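Side-chain contacts in protein yjcS (Bacillus subtilis, PDB 1Q8B), which is of unknown function but, as a dimeric alpha-beta barrel protein of the antibiotic biosynthesis monooxygenase family, may be an enzyme: residues A[25-28]-A[29-32]; A[39-42]-A[43-46]; A[69-72]-A[73-76]; A[80-83]-A[84-88]. One frame throughout, in Å; residues are numbered along the deposited sequence.

Four local contacts mark where helices begin or end on the antiparallel sheet of one dimeric alpha-beta barrel subunit. Contacts 1 and 2 lie at the start and finish of helix 28-42, their centres 21 Å apart. Contacts 3 and 4 open helices 72-78 and 82-88, successive in the chain, with centres 16 Å apart. Contact 2 is the hub: its E45 OE1 probably bonds H83 NE2 of contact 4 at 2.8 Å, and its E45 OE2 packs on W69 CZ3 of contact 3 at 3.7 Å. Contact 1 touches none of them; its nearest atoms lie about 6 Å from contact 2. Contacts 3 and 4 also reach the second subunit. No bound ligand marks an active site.

Contact 1 (A[25-28]-A[29-32]); sequences DKDL and NEIM
D27, with N29 and E30, forms a local N-cap contact at the start of helix 28-42, where the loop after strand 13-22 turns into a helix lying on the sheet of this alpha-beta fold. CG of D27 stands opposite the backbone N (chi1 179°), which carries the carboxylate back over the first helical turn. There OD2 caps E30 N at 3.2 Å. N29 N and ND2 add weak bonds to the same oxygen, but OD2 is modelled too near N29 CB, so its exact place is doubtful. The carboxylate and the N29 amide are turned 52° against each other. E30 is extended, and its CG packs 3.6 Å from D27 CB. Water 1 accepts from D27 N at 2.8 Å and gives a weak bond to E30 OE2, bridging the two residues. On the inner side I31 reaches I22 and I63 of the sheet, while its CD1 touches K26 O at 3.5 Å, a carbonyl that also accepts from R61. The helical bonding is under way by I31, whose N meets D27 O at 2.9 Å with an N-H...O angle of 168°.

Contact 2 (A[39-42]-A[43-46]); sequences EEET and NKEE
E41 folds back on itself at chi2 (-52°), whereas K44 leaves the chain beside its own backbone N (chi1 -64°) and then stays extended, and these two shapes bring carboxylate and ammonium together at the C-terminal end of helix 28-42. Here the chain leaves the helix through a type I beta turn from T42 to E45. K44 NZ approaches E41 OE2 on its syn side at 2.8 Å, 19° out of the carboxylate plane, in a salt bridge three residues apart. E40 lies alongside K44, pointing the same way, and adds a long ion pair from OE2 to NZ, so the lysine ties two successive glutamates into a small network. Its aliphatic part runs over the helix end, with CG 3.5 Å from E40 O. Three backbone bonds close the turn: N43 N gives to E39 O, K44 N to E41 O, and E45 N to T42 O at 3.0 Å. E39 leaves on a different side of the helix, where its carboxylate bonds H52 and A53 and pairs with K36. E45 turns inward, where OE1 is gripped by H83 NE2 and H78 ND1. The E45 chain runs aslant T42, its CG 3.6 Å from T42 CA and its OE1 3.4 Å from T42 CB.

Contact 3 (A[69-72]-A[73-76]); sequences WENE and EAVK
W69 leads from the end of strand 62-69 onto helix 72-78, its CB 4.1 Å from A74 CB and nearly as close to V75 CG2. Beyond CB the indole lies under V75: CG2, the branch beside that residue's backbone N, sits over the five-membered ring, 3.5 Å from its centroid and only 14° off the normal, a CH-pi contact. CD1 is the indole atom nearest to this methyl, at 3.4 Å. NE1 passes beneath it too, but its proton goes to E67 OE1. On the six-membered ring CE3 touches A74 CB at 3.9 Å, the methyl arriving obliquely, and CZ3 ends beside A74 O. The H78 ring also meets the indole, with the planes at about 45°. A second link runs through N71, whose CG is wedged between its backbone N and carbonyl carbon (chi1 48°). OD1 therefore faces the helix start and accepts from A74 N at 3.0 Å. E73 OE1 comes within 3.1 Å of the same N71 OD1, two acceptors that do not bond, while E73 itself packs on L98 of the second subunit. An asparagine N-cap thus starts a short helix that is pressed onto the sheet through a strand-end tryptophan.

Contact 4 (A[80-83]-A[84-88]); sequences TKKH and TIDVQ
K82 and D86 form an ion pair one turn apart at the start of helix 82-88, K82 NZ reaching D86 OD2 at 3.5 Å in a weak bond. The lysine chain bends only at its last torsion (chi4 57°), which turns NZ toward the carboxylate and leaves CE 3.6 Å from D86 OD1. The backbones of the same two residues are joined as well, K82 O accepting from D86 N at 2.8 Å. K81 occupies the N-cap position, and its carbonyl does the helical work: K81 O takes I85 N at 3.1 Å in the carbonyl plane, nearly straight at 172°, and T84 N weakly at 3.2 Å. I85 CD1 rests 3.6 Å from T80 O.

H83 adopts chi1 55°, folding its imidazole back so that one face is covered near its rim by K81 CB, 3.5 Å above the ring plane. CD2 of that ring sits 3.3 Å from T84 OG1. Within the chain T84 OG1 is bonded to H78 O and H83 NE2 to E45, while the H83 ring packs on L38, E41 and T42 and so joins this helix to helix 28-42. From the second subunit, V95 bonds T80 OG1 and K81 NZ, and E94 takes the early amide K82 N. The result is a helix N-terminus built into a subunit interface, where the partner chain supplies backbone and carboxylate groups, consistent with the dimeric alpha-beta barrel family.

Contact 1 (A[25-28]-A[29-32])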
loop_
_atom_site.group_PDB
_atom_site.type_symbol
_atom_site.label_atom_id
_atom_site.label_comp_id
_atom_site.label_asym_id
_atom_site.label_seq_id
_atom_site.Cartn_x
_atom_site.Cartn_y
_atom_site.Cartn_z
ATOM N N ASP A 25 2.313 7.702 -23.615
ATOM C CA ASP A 25 1.869 8.079 -24.953
ATOM C C ASP A 25 1.007 6.976 -25.548
ATOM O O ASP A 25 0.720 6.973 -26.743
ATOM C CB ASP A 25 3.072 8.364 -25.867
ATOM C CG ASP A 25 3.941 7.136 -26.106
ATOM O OD1 ASP A 25 5.018 7.290 -26.725
ATOM O OD2 ASP A 25 3.555 6.021 -25.685
ATOM N N LYS A 26 0.593 6.038 -24.709
ATOM C CA LYS A 26 -0.238 4.939 -25.169
ATOM C C LYS A 26 -1.657 5.403 -25.447
ATOM O O LYS A 26 -2.054 6.496 -25.042
ATOM C CB LYS A 26 -0.258 3.814 -24.134
ATOM C CG LYS A 26 1.078 3.116 -23.972
ATOM C CD LYS A 26 0.978 1.923 -23.048
ATOM C CE LYS A 26 2.323 1.229 -22.938
ATOM N NZ LYS A 26 2.312 0.144 -21.910
ATOM N N ASP A 27 -2.406 4.558 -26.148
ATOM C CA ASP A 27 -3.792 4.827 -26.504
ATOM C C ASP A 27 -4.649 4.957 -25.246
ATOM O O ASP A 27 -4.591 4.101 -24.364
ATOM C CB ASP A 27 -4.325 3.682 -27.374
ATOM C CG ASP A 27 -5.783 3.867 -27.763
ATOM O OD1 ASP A 27 -6.078 4.800 -28.548
ATOM O OD2 ASP A 27 -6.634 3.084 -27.283
ATOM N N LEU A 28 -5.449 6.020 -25.172
ATOM C CA LEU A 28 -6.311 6.261 -24.018
ATOM C C LEU A 28 -7.185 5.053 -23.675
ATOM O O LEU A 28 -7.449 4.784 -22.500
ATOM C CB LEU A 28 -7.192 7.490 -24.270
ATOM C CG LEU A 28 -8.150 7.943 -23.158
ATOM C CD1 LEU A 28 -7.373 8.303 -21.889
ATOM C CD2 LEU A 28 -8.952 9.142 -23.644
ATOM N N ASN A 29 -7.635 4.325 -24.694
ATOM C CA ASN A 29 -8.470 3.150 -24.467
ATOM C C ASN A 29 -7.649 2.067 -23.793
ATOM O O ASN A 29 -8.107 1.430 -22.847
ATOM C CB ASN A 29 -9.028 2.599 -25.783
ATOM C CG ASN A 29 -9.786 3.638 -26.577
ATOM O OD1 ASN A 29 -10.748 4.237 -26.083
ATOM N ND2 ASN A 29 -9.358 3.862 -27.822
ATOM N N GLU A 30 -6.436 1.850 -24.293
ATOM C CA GLU A 30 -5.557 0.843 -23.718
ATOM C C GLU A 30 -5.322 1.184 -22.251
ATOM O O GLU A 30 -5.405 0.318 -21.373
ATOM C CB GLU A 30 -4.213 0.817 -24.450
ATOM C CG GLU A 30 -4.276 0.385 -25.910
ATOM C CD GLU A 30 -2.888 0.266 -26.544
ATOM O OE1 GLU A 30 -2.813 -0.011 -27.762
ATOM O OE2 GLU A 30 -1.872 0.444 -25.828
ATOM N N ILE A 31 -5.028 2.456 -21.997
ATOM C CA ILE A 31 -4.782 2.924 -20.642
ATOM C C ILE A 31 -6.000 2.701 -19.754
ATOM O O ILE A 31 -5.876 2.188 -18.643
ATOM C CB ILE A 31 -4.403 4.427 -20.633
ATOM C CG1 ILE A 31 -3.058 4.627 -21.349
ATOM C CG2 ILE A 31 -4.344 4.943 -19.192
ATOM C CD1 ILE A 31 -2.684 6.082 -21.601
HETATM N N MSE A 32 -7.179 3.068 -20.244
HETATM C CA MSE A 32 -8.388 2.890 -19.452
HETATM C C MSE A 32 -8.688 1.436 -19.116
HETATM O O MSE A 32 -9.271 1.156 -18.075
HETATM C CB MSE A 32 -9.589 3.532 -20.146
HETATM C CG MSE A 32 -9.637 5.044 -19.992
HETATM SE SE MSE A 32 -9.434 5.637 -18.128
HETATM C CE MSE A 32 -10.827 4.570 -17.302
HETATM O O HOH W 1 -0.920 2.438 -27.316
#

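Contact 2 (A[39-42]-A[43-46])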
loop_
_atom_site.group_PDB
_atom_site.type_symbol
_atom_site.label_atom_id
_atom_site.label_comp_id
_atom_site.label_asym_id
_atom_site.label_seq_id
_atom_site.Cartn_x
_atom_site.Cartn_y
_atom_site.Cartn_z
ATOM N N GLU A 39 -9.750 -0.954 -11.126
ATOM C CA GLU A 39 -11.004 -0.606 -10.474
ATOM C C GLU A 39 -11.719 -1.857 -9.988
ATOM O O GLU A 39 -12.249 -1.896 -8.875
ATOM C CB GLU A 39 -11.918 0.167 -11.435
ATOM C CG GLU A 39 -13.354 0.275 -10.937
ATOM C CD GLU A 39 -14.181 1.317 -11.674
ATOM O OE1 GLU A 39 -15.413 1.351 -11.460
ATOM O OE2 GLU A 39 -13.609 2.108 -12.452
ATOM N N GLU A 40 -11.725 -2.886 -10.824
ATOM C CA GLU A 40 -12.391 -4.126 -10.467
ATOM C C GLU A 40 -11.766 -4.790 -9.246
ATOM O O GLU A 40 -12.474 -5.259 -8.352
ATOM C CB GLU A 40 -12.365 -5.096 -11.641
ATOM C CG GLU A 40 -13.296 -6.263 -11.432
ATOM C CD GLU A 40 -13.207 -7.273 -12.543
ATOM O OE1 GLU A 40 -13.372 -6.871 -13.720
ATOM O OE2 GLU A 40 -12.977 -8.465 -12.234
ATOM N N GLU A 41 -10.440 -4.823 -9.205
ATOM C CA GLU A 41 -9.742 -5.441 -8.088
ATOM C C GLU A 41 -9.752 -4.617 -6.797
ATOM O O GLU A 41 -9.872 -5.184 -5.709
ATOM C CB GLU A 41 -8.294 -5.777 -8.486
ATOM C CG GLU A 41 -8.175 -6.971 -9.431
ATOM C CD GLU A 41 -8.923 -8.201 -8.912
ATOM O OE1 GLU A 41 -8.487 -8.790 -7.896
ATOM O OE2 GLU A 41 -9.959 -8.570 -9.519
ATOM N N THR A 42 -9.646 -3.291 -6.894
ATOM C CA THR A 42 -9.633 -2.490 -5.668
ATOM C C THR A 42 -11.014 -2.425 -5.008
ATOM O O THR A 42 -11.109 -2.233 -3.795
ATOM C CB THR A 42 -9.054 -1.039 -5.886
ATOM O OG1 THR A 42 -10.095 -0.141 -6.257
ATOM C CG2 THR A 42 -8.005 -1.032 -6.964
ATOM N N ASN A 43 -12.085 -2.598 -5.781
ATOM C CA ASN A 43 -13.420 -2.587 -5.185
ATOM C C ASN A 43 -13.621 -3.831 -4.326
ATOM O O ASN A 43 -14.533 -3.891 -3.509
ATOM C CB ASN A 43 -14.511 -2.520 -6.255
ATOM C CG ASN A 43 -14.854 -1.092 -6.646
ATOM O OD1 ASN A 43 -14.446 -0.608 -7.700
ATOM N ND2 ASN A 43 -15.597 -0.405 -5.786
ATOM N N LYS A 44 -12.758 -4.821 -4.513
ATOM C CA LYS A 44 -12.832 -6.052 -3.738
ATOM C C LYS A 44 -12.011 -5.941 -2.455
ATOM O O LYS A 44 -12.124 -6.794 -1.576
ATOM C CB LYS A 44 -12.311 -7.239 -4.547
ATOM C CG LYS A 44 -13.113 -7.588 -5.786
ATOM C CD LYS A 44 -12.389 -8.688 -6.550
ATOM C CE LYS A 44 -13.040 -9.008 -7.876
ATOM N NZ LYS A 44 -12.193 -9.975 -8.641
ATOM N N GLU A 45 -11.168 -4.912 -2.356
ATOM C CA GLU A 45 -10.363 -4.729 -1.152
ATOM C C GLU A 45 -11.337 -4.487 -0.015
ATOM O O GLU A 45 -12.339 -3.789 -0.182
ATOM C CB GLU A 45 -9.431 -3.527 -1.277
ATOM C CG GLU A 45 -8.448 -3.606 -2.430
ATOM C CD GLU A 45 -7.530 -2.394 -2.492
ATOM O OE1 GLU A 45 -6.887 -2.187 -3.545
ATOM O OE2 GLU A 45 -7.449 -1.652 -1.488
ATOM N N GLU A 46 -11.037 -5.069 1.139
ATOM C CA GLU A 46 -11.893 -4.940 2.304
ATOM C C GLU A 46 -12.205 -3.499 2.704
ATOM O O GLU A 46 -13.362 -3.160 2.963
ATOM C CB GLU A 46 -11.258 -5.672 3.481
ATOM C CG GLU A 46 -12.245 -6.524 4.240
ATOM C CD GLU A 46 -12.973 -7.486 3.321
ATOM O OE1 GLU A 46 -12.286 -8.269 2.627
ATOM O OE2 GLU A 46 -14.226 -7.461 3.285
#

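Contact 3 (A[69-72]-A[73-76])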
loop_
_atom_site.group_PDB
_atom_site.type_symbol
_atom_site.label_atom_id
_atom_site.label_comp_id
_atom_site.label_asym_id
_atom_site.label_seq_id
_atom_site.Cartn_x
_atom_site.Cartn_y
_atom_site.Cartn_z
ATOM N N TRP A 69 -13.106 5.434 1.200
ATOM C CA TRP A 69 -12.464 4.370 1.965
ATOM C C TRP A 69 -12.974 4.328 3.401
ATOM O O TRP A 69 -13.498 5.321 3.909
ATOM C CB TRP A 69 -10.946 4.569 1.998
ATOM C CG TRP A 69 -10.317 4.758 0.658
ATOM C CD1 TRP A 69 -10.143 5.940 -0.009
ATOM C CD2 TRP A 69 -9.761 3.738 -0.180
ATOM N NE1 TRP A 69 -9.511 5.716 -1.207
ATOM C CE2 TRP A 69 -9.264 4.375 -1.339
ATOM C CE3 TRP A 69 -9.632 2.344 -0.063
ATOM C CZ2 TRP A 69 -8.646 3.668 -2.378
ATOM C CZ3 TRP A 69 -9.018 1.643 -1.097
ATOM C CH2 TRP A 69 -8.534 2.308 -2.239
ATOM N N GLU A 70 -12.811 3.177 4.049
ATOM C CA GLU A 70 -13.229 3.005 5.435
ATOM C C GLU A 70 -12.431 3.950 6.322
ATOM O O GLU A 70 -12.921 4.411 7.349
ATOM C CB GLU A 70 -12.978 1.572 5.889
ATOM C CG GLU A 70 -13.868 0.546 5.226
ATOM C CD GLU A 70 -15.286 0.574 5.764
ATOM O OE1 GLU A 70 -15.558 1.347 6.714
ATOM O OE2 GLU A 70 -16.128 -0.187 5.239
ATOM N N ASN A 71 -11.200 4.235 5.909
ATOM C CA ASN A 71 -10.317 5.118 6.663
ATOM C C ASN A 71 -9.013 5.350 5.906
ATOM O O ASN A 71 -8.807 4.808 4.819
ATOM C CB ASN A 71 -10.015 4.496 8.020
ATOM C CG ASN A 71 -9.606 3.054 7.901
ATOM O OD1 ASN A 71 -8.590 2.730 7.285
ATOM N ND2 ASN A 71 -10.403 2.173 8.474
ATOM N N GLU A 72 -8.136 6.158 6.487
ATOM C CA GLU A 72 -6.862 6.472 5.866
ATOM C C GLU A 72 -5.925 5.290 5.675
ATOM O O GLU A 72 -5.177 5.257 4.694
ATOM C CB GLU A 72 -6.148 7.555 6.664
ATOM C CG GLU A 72 -6.746 8.918 6.471
ATOM C CD GLU A 72 -6.139 9.951 7.388
ATOM O OE1 GLU A 72 -4.890 10.015 7.463
ATOM O OE2 GLU A 72 -6.911 10.701 8.027
ATOM N N GLU A 73 -5.943 4.329 6.596
ATOM C CA GLU A 73 -5.059 3.171 6.465
ATOM C C GLU A 73 -5.443 2.336 5.253
ATOM O O GLU A 73 -4.576 1.751 4.605
ATOM C CB GLU A 73 -5.094 2.278 7.713
ATOM C CG GLU A 73 -4.861 3.002 9.019
ATOM C CD GLU A 73 -6.156 3.516 9.618
ATOM O OE1 GLU A 73 -7.008 2.672 9.989
ATOM O OE2 GLU A 73 -6.325 4.754 9.714
ATOM N N ALA A 74 -6.739 2.279 4.948
ATOM C CA ALA A 74 -7.206 1.507 3.801
ATOM C C ALA A 74 -6.534 2.006 2.520
ATOM O O ALA A 74 -6.220 1.220 1.627
ATOM C CB ALA A 74 -8.725 1.607 3.679
ATOM N N VAL A 75 -6.311 3.313 2.440
ATOM C CA VAL A 75 -5.661 3.915 1.275
ATOM C C VAL A 75 -4.222 3.417 1.176
ATOM O O VAL A 75 -3.755 3.051 0.101
ATOM C CB VAL A 75 -5.637 5.467 1.367
ATOM C CG1 VAL A 75 -4.912 6.051 0.164
ATOM C CG2 VAL A 75 -7.049 6.009 1.431
ATOM N N LYS A 76 -3.520 3.411 2.305
ATOM C CA LYS A 76 -2.143 2.945 2.341
ATOM C C LYS A 76 -2.075 1.455 2.018
ATOM O O LYS A 76 -1.204 1.023 1.264
ATOM C CB LYS A 76 -1.528 3.249 3.711
ATOM C CG LYS A 76 -1.250 4.739 3.885
ATOM C CD LYS A 76 -0.837 5.122 5.293
ATOM C CE LYS A 76 -0.521 6.612 5.351
ATOM N NZ LYS A 76 -0.302 7.098 6.742
#

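Contact 4 (A[80-83]-A[84-88])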
loop_
_atom_site.group_PDB
_atom_site.type_symbol
_atom_site.label_atom_id
_atom_site.label_comp_id
_atom_site.label_asym_id
_atom_site.label_seq_id
_atom_site.Cartn_x
_atom_site.Cartn_y
_atom_site.Cartn_z
ATOM N N THR A 80 -0.230 -1.209 -1.291
ATOM C CA THR A 80 0.675 -2.328 -1.045
ATOM C C THR A 80 0.191 -3.527 -1.862
ATOM O O THR A 80 0.935 -4.480 -2.081
ATOM C CB THR A 80 0.715 -2.737 0.439
ATOM O OG1 THR A 80 -0.521 -3.365 0.797
ATOM C CG2 THR A 80 0.947 -1.526 1.324
ATOM N N LYS A 81 -1.059 -3.470 -2.314
ATOM C CA LYS A 81 -1.644 -4.547 -3.107
ATOM C C LYS A 81 -0.893 -4.685 -4.423
ATOM O O LYS A 81 -0.484 -3.688 -5.017
ATOM C CB LYS A 81 -3.111 -4.249 -3.412
ATOM C CG LYS A 81 -3.971 -3.977 -2.195
ATOM C CD LYS A 81 -4.048 -5.180 -1.292
ATOM C CE LYS A 81 -5.074 -4.950 -0.206
ATOM N NZ LYS A 81 -5.143 -6.105 0.734
ATOM N N LYS A 82 -0.722 -5.919 -4.884
ATOM C CA LYS A 82 -0.015 -6.162 -6.131
ATOM C C LYS A 82 -0.757 -5.605 -7.344
ATOM O O LYS A 82 -0.125 -5.140 -8.289
ATOM C CB LYS A 82 0.220 -7.659 -6.336
ATOM C CG LYS A 82 0.889 -7.963 -7.668
ATOM C CD LYS A 82 0.935 -9.449 -7.989
ATOM C CE LYS A 82 1.634 -9.670 -9.326
ATOM N NZ LYS A 82 3.015 -9.086 -9.285
ATOM N N HIS A 83 -2.089 -5.655 -7.331
ATOM C CA HIS A 83 -2.852 -5.141 -8.469
ATOM C C HIS A 83 -2.665 -3.637 -8.618
ATOM O O HIS A 83 -2.744 -3.096 -9.721
ATOM C CB HIS A 83 -4.352 -5.495 -8.368
ATOM C CG HIS A 83 -5.016 -5.052 -7.098
ATOM N ND1 HIS A 83 -5.472 -5.944 -6.150
ATOM C CD2 HIS A 83 -5.344 -3.820 -6.641
ATOM C CE1 HIS A 83 -6.050 -5.281 -5.164
ATOM N NE2 HIS A 83 -5.986 -3.991 -5.439
ATOM N N THR A 84 -2.395 -2.964 -7.506
ATOM C CA THR A 84 -2.166 -1.531 -7.541
ATOM C C THR A 84 -0.753 -1.272 -8.052
ATOM O O THR A 84 -0.554 -0.489 -8.978
ATOM C CB THR A 84 -2.313 -0.918 -6.150
ATOM O OG1 THR A 84 -3.630 -1.181 -5.655
ATOM C CG2 THR A 84 -2.093 0.578 -6.207
ATOM N N ILE A 85 0.227 -1.947 -7.462
ATOM C CA ILE A 85 1.622 -1.776 -7.862
ATOM C C ILE A 85 1.852 -2.135 -9.334
ATOM O O ILE A 85 2.690 -1.526 -10.003
ATOM C CB ILE A 85 2.552 -2.621 -6.963
ATOM C CG1 ILE A 85 2.472 -2.109 -5.525
ATOM C CG2 ILE A 85 3.981 -2.546 -7.466
ATOM C CD1 ILE A 85 3.147 -3.011 -4.509
ATOM N N ASP A 86 1.106 -3.113 -9.843
ATOM C CA ASP A 86 1.237 -3.516 -11.242
ATOM C C ASP A 86 0.969 -2.343 -12.191
ATOM O O ASP A 86 1.686 -2.150 -13.169
ATOM C CB ASP A 86 0.269 -4.659 -11.555
ATOM C CG ASP A 86 0.789 -6.014 -11.102
ATOM O OD1 ASP A 86 0.000 -6.986 -11.116
ATOM O OD2 ASP A 86 1.987 -6.106 -10.746
ATOM N N VAL A 87 -0.068 -1.566 -11.905
ATOM C CA VAL A 87 -0.405 -0.413 -12.738
ATOM C C VAL A 87 0.647 0.680 -12.536
ATOM O O VAL A 87 1.064 1.357 -13.475
ATOM C CB VAL A 87 -1.797 0.153 -12.363
ATOM C CG1 VAL A 87 -2.113 1.387 -13.203
ATOM C CG2 VAL A 87 -2.856 -0.911 -12.567
ATOM N N GLN A 88 1.073 0.826 -11.287
ATOM C CA GLN A 88 2.060 1.819 -10.889
ATOM C C GLN A 88 3.377 1.639 -11.651
ATOM O O GLN A 88 3.969 2.607 -12.131
ATOM C CB GLN A 88 2.279 1.689 -9.384
ATOM C CG GLN A 88 2.924 2.863 -8.705
ATOM C CD GLN A 88 2.895 2.723 -7.186
ATOM O OE1 GLN A 88 3.511 3.516 -6.465
ATOM N NE2 GLN A 88 2.175 1.711 -6.692
#